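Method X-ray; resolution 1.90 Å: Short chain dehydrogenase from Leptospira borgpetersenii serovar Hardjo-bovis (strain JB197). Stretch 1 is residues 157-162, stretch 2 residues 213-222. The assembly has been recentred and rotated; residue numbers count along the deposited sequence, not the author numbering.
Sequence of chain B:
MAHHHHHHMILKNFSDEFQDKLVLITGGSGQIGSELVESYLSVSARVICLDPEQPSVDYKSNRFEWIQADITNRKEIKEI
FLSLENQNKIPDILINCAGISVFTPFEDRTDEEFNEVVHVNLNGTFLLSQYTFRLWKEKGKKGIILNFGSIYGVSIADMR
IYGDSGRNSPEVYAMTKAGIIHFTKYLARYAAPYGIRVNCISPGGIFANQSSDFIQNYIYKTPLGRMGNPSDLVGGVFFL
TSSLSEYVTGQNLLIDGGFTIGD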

# COMPACT_ATOMS: atom_id res chain seq x y z
N ALA B 157 -13.58 -15.50 -8.54
CA ALA B 157 -14.15 -14.98 -9.77
C ALA B 157 -15.62 -15.35 -9.91
O ALA B 157 -16.06 -16.43 -9.49
CB ALA B 157 -13.36 -15.50 -10.97
N ASP B 158 -16.39 -14.44 -10.51
CA ASP B 158 -17.79 -14.65 -10.86
C ASP B 158 -17.83 -15.06 -12.33
O ASP B 158 -17.56 -14.25 -13.21
CB ASP B 158 -18.58 -13.37 -10.61
CG ASP B 158 -20.06 -13.51 -10.94
OD1 ASP B 158 -20.53 -14.64 -11.20
OD2 ASP B 158 -20.75 -12.46 -10.94
N MET B 159 -18.17 -16.33 -12.59
CA MET B 159 -18.11 -16.82 -13.96
C MET B 159 -19.26 -16.33 -14.83
O MET B 159 -19.25 -16.57 -16.04
CB MET B 159 -18.05 -18.35 -13.99
CG MET B 159 -16.77 -18.91 -14.60
SD MET B 159 -15.32 -18.79 -13.53
CE MET B 159 -14.73 -17.13 -13.83
N ARG B 160 -20.24 -15.65 -14.23
CA ARG B 160 -21.29 -15.03 -15.02
C ARG B 160 -20.81 -13.76 -15.72
O ARG B 160 -21.50 -13.28 -16.62
CB ARG B 160 -22.48 -14.74 -14.11
CG ARG B 160 -22.95 -15.97 -13.33
CD ARG B 160 -23.90 -15.63 -12.19
NE ARG B 160 -23.25 -14.88 -11.12
CZ ARG B 160 -23.85 -14.51 -9.99
NH1 ARG B 160 -25.12 -14.83 -9.78
NH2 ARG B 160 -23.18 -13.83 -9.06
N ILE B 161 -19.65 -13.21 -15.36
CA ILE B 161 -19.18 -12.01 -16.05
C ILE B 161 -18.52 -12.34 -17.38
O ILE B 161 -18.36 -11.44 -18.22
CB ILE B 161 -18.22 -11.19 -15.17
CG1 ILE B 161 -16.80 -11.77 -15.21
CG2 ILE B 161 -18.72 -11.12 -13.73
CD1 ILE B 161 -15.77 -10.92 -14.48
N TYR B 162 -18.15 -13.60 -17.62
CA TYR B 162 -17.49 -14.00 -18.87
C TYR B 162 -18.50 -14.44 -19.93
O TYR B 162 -19.68 -14.09 -19.87
CB TYR B 162 -16.48 -15.12 -18.61
CG TYR B 162 -15.28 -14.69 -17.77
CD1 TYR B 162 -15.35 -14.70 -16.38
CD2 TYR B 162 -14.10 -14.27 -18.36
CE1 TYR B 162 -14.26 -14.30 -15.61
CE2 TYR B 162 -13.00 -13.88 -17.60
CZ TYR B 162 -13.10 -13.89 -16.22
OH TYR B 162 -12.03 -13.50 -15.44
N ASP B 213 -18.80 -6.23 -23.50
CA ASP B 213 -19.71 -6.79 -22.51
C ASP B 213 -18.99 -7.14 -21.22
O ASP B 213 -19.47 -6.84 -20.12
CB ASP B 213 -20.41 -8.02 -23.09
CG ASP B 213 -21.52 -8.53 -22.19
OD1 ASP B 213 -22.63 -7.95 -22.24
OD2 ASP B 213 -21.29 -9.50 -21.44
N PHE B 214 -17.83 -7.79 -21.33
CA PHE B 214 -17.05 -8.09 -20.14
C PHE B 214 -16.73 -6.82 -19.36
O PHE B 214 -16.92 -6.77 -18.13
CB PHE B 214 -15.75 -8.82 -20.51
CG PHE B 214 -14.83 -9.03 -19.33
CD1 PHE B 214 -13.94 -8.04 -18.93
CD2 PHE B 214 -14.88 -10.21 -18.62
CE1 PHE B 214 -13.12 -8.23 -17.84
CE2 PHE B 214 -14.05 -10.41 -17.53
CZ PHE B 214 -13.17 -9.41 -17.14
N ILE B 215 -16.23 -5.79 -20.05
CA ILE B 215 -15.81 -4.56 -19.38
C ILE B 215 -16.99 -3.92 -18.65
O ILE B 215 -16.84 -3.44 -17.52
CB ILE B 215 -15.17 -3.59 -20.39
CG1 ILE B 215 -13.97 -4.25 -21.07
CG2 ILE B 215 -14.69 -2.32 -19.68
CD1 ILE B 215 -13.36 -3.41 -22.18
N GLN B 216 -18.17 -3.91 -19.27
CA GLN B 216 -19.34 -3.36 -18.60
C GLN B 216 -19.66 -4.12 -17.31
O GLN B 216 -19.87 -3.52 -16.25
CB GLN B 216 -20.54 -3.36 -19.54
N ASN B 217 -19.67 -5.46 -17.38
CA ASN B 217 -19.92 -6.27 -16.20
C ASN B 217 -18.85 -6.06 -15.14
O ASN B 217 -19.14 -6.04 -13.94
CB ASN B 217 -19.98 -7.76 -16.56
CG ASN B 217 -21.23 -8.11 -17.35
OD1 ASN B 217 -22.24 -7.42 -17.28
ND2 ASN B 217 -21.16 -9.21 -18.10
N TYR B 218 -17.59 -5.91 -15.56
CA TYR B 218 -16.52 -5.73 -14.60
C TYR B 218 -16.63 -4.38 -13.90
O TYR B 218 -16.54 -4.29 -12.67
CB TYR B 218 -15.16 -5.89 -15.28
CG TYR B 218 -14.05 -5.92 -14.27
CD1 TYR B 218 -13.57 -4.73 -13.70
CD2 TYR B 218 -13.50 -7.12 -13.85
CE1 TYR B 218 -12.56 -4.75 -12.75
CE2 TYR B 218 -12.48 -7.14 -12.89
CZ TYR B 218 -12.03 -5.95 -12.35
OH TYR B 218 -11.03 -5.95 -11.40
N ILE B 219 -16.82 -3.31 -14.68
CA ILE B 219 -16.94 -1.97 -14.12
C ILE B 219 -18.11 -1.87 -13.15
O ILE B 219 -18.06 -1.10 -12.18
CB ILE B 219 -17.05 -0.95 -15.28
CG1 ILE B 219 -15.71 -0.83 -16.00
CG2 ILE B 219 -17.53 0.40 -14.78
CD1 ILE B 219 -15.70 0.18 -17.12
N TYR B 220 -19.17 -2.65 -13.37
CA TYR B 220 -20.30 -2.63 -12.45
C TYR B 220 -19.92 -3.13 -11.06
O TYR B 220 -20.48 -2.67 -10.06
CB TYR B 220 -21.46 -3.46 -13.02
CG TYR B 220 -22.66 -3.51 -12.10
CD1 TYR B 220 -23.61 -2.49 -12.11
CD2 TYR B 220 -22.85 -4.57 -11.23
CE1 TYR B 220 -24.71 -2.53 -11.27
CE2 TYR B 220 -23.94 -4.62 -10.39
CZ TYR B 220 -24.87 -3.60 -10.41
OH TYR B 220 -25.96 -3.66 -9.56
N LYS B 221 -18.97 -4.06 -10.98
CA LYS B 221 -18.48 -4.56 -9.70
C LYS B 221 -17.37 -3.70 -9.10
O LYS B 221 -16.86 -4.04 -8.02
CB LYS B 221 -17.96 -6.00 -9.85
CG LYS B 221 -18.99 -6.98 -10.42
CD LYS B 221 -18.30 -8.20 -11.02
CE LYS B 221 -18.06 -9.29 -9.99
NZ LYS B 221 -19.32 -10.02 -9.66
N THR B 222 -16.97 -2.61 -9.76
CA THR B 222 -15.81 -1.84 -9.31
C THR B 222 -16.28 -0.49 -8.78
O THR B 222 -16.83 0.32 -9.54
CB THR B 222 -14.80 -1.64 -10.44
OG1 THR B 222 -14.50 -2.91 -11.04
CG2 THR B 222 -13.51 -1.01 -9.89
O HOH W 1 -19.04 -11.42 -20.88

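Residues 213-219 belong to a helix that begins earlier in the chain, and the short segment 157-162 lies against one side of this helix. Residues 159-161 have helical phi/psi values but lack the regular bonds. Ile161 N donates to Asp158 O at 3.2 Å, which closes a turn. The backbones come nearest at Ile161 and Asn217, whose CA atoms are 5.8 Å apart. No backbone-to-backbone hydrogen bond joins the stretches, so side chains and a water make the contact. It buries 332 Å², both sides summed.

The apolar part centres on Ile161, which is buried and has the largest area covered by the other stretch. Its CD1 lies 3.5 Å from Phe214 CE2 and 4.5 Å from Tyr218 CD2, at the edge of the Tyr218 ring. Phe214 and Tyr218 are four residues apart, about one helical turn, so both can reach the same isoleucine. Ile161 CG2 packs 4.0 Å from Lys221 CD, an aliphatic part of the lysine. Ile161 CB and Asn217 CB are 4.1 Å apart.

The aromatic pair is Tyr162 and Phe214. The ring centroids are 5.2 Å apart and the planes meet at 54°, an oblique arrangement. Phe214 CE2 sits over one face of the Tyr162 ring, 3.6 Å from Tyr162 CE2. The CA-to-CB bond of Tyr162 points away from the helix, but the end of the side chain comes nearer.

The charged contact is a salt bridge. Lys221 NZ donates to Asp158 OD2 at 3.1 Å. The same carboxylate also binds Arg160 within its own stretch: Arg160 NE donates to Asp158 OD1 at 2.7 Å. Asp158 thus carries one negative charge between two cationic side chains.

Water 1 bridges the stretches. It lies 2.7 Å from Ile161 O and 3.0 Å from Asp213 OD2, and can donate to each. It has more acceptors in reach than protons, so these bonds need not all hold at once.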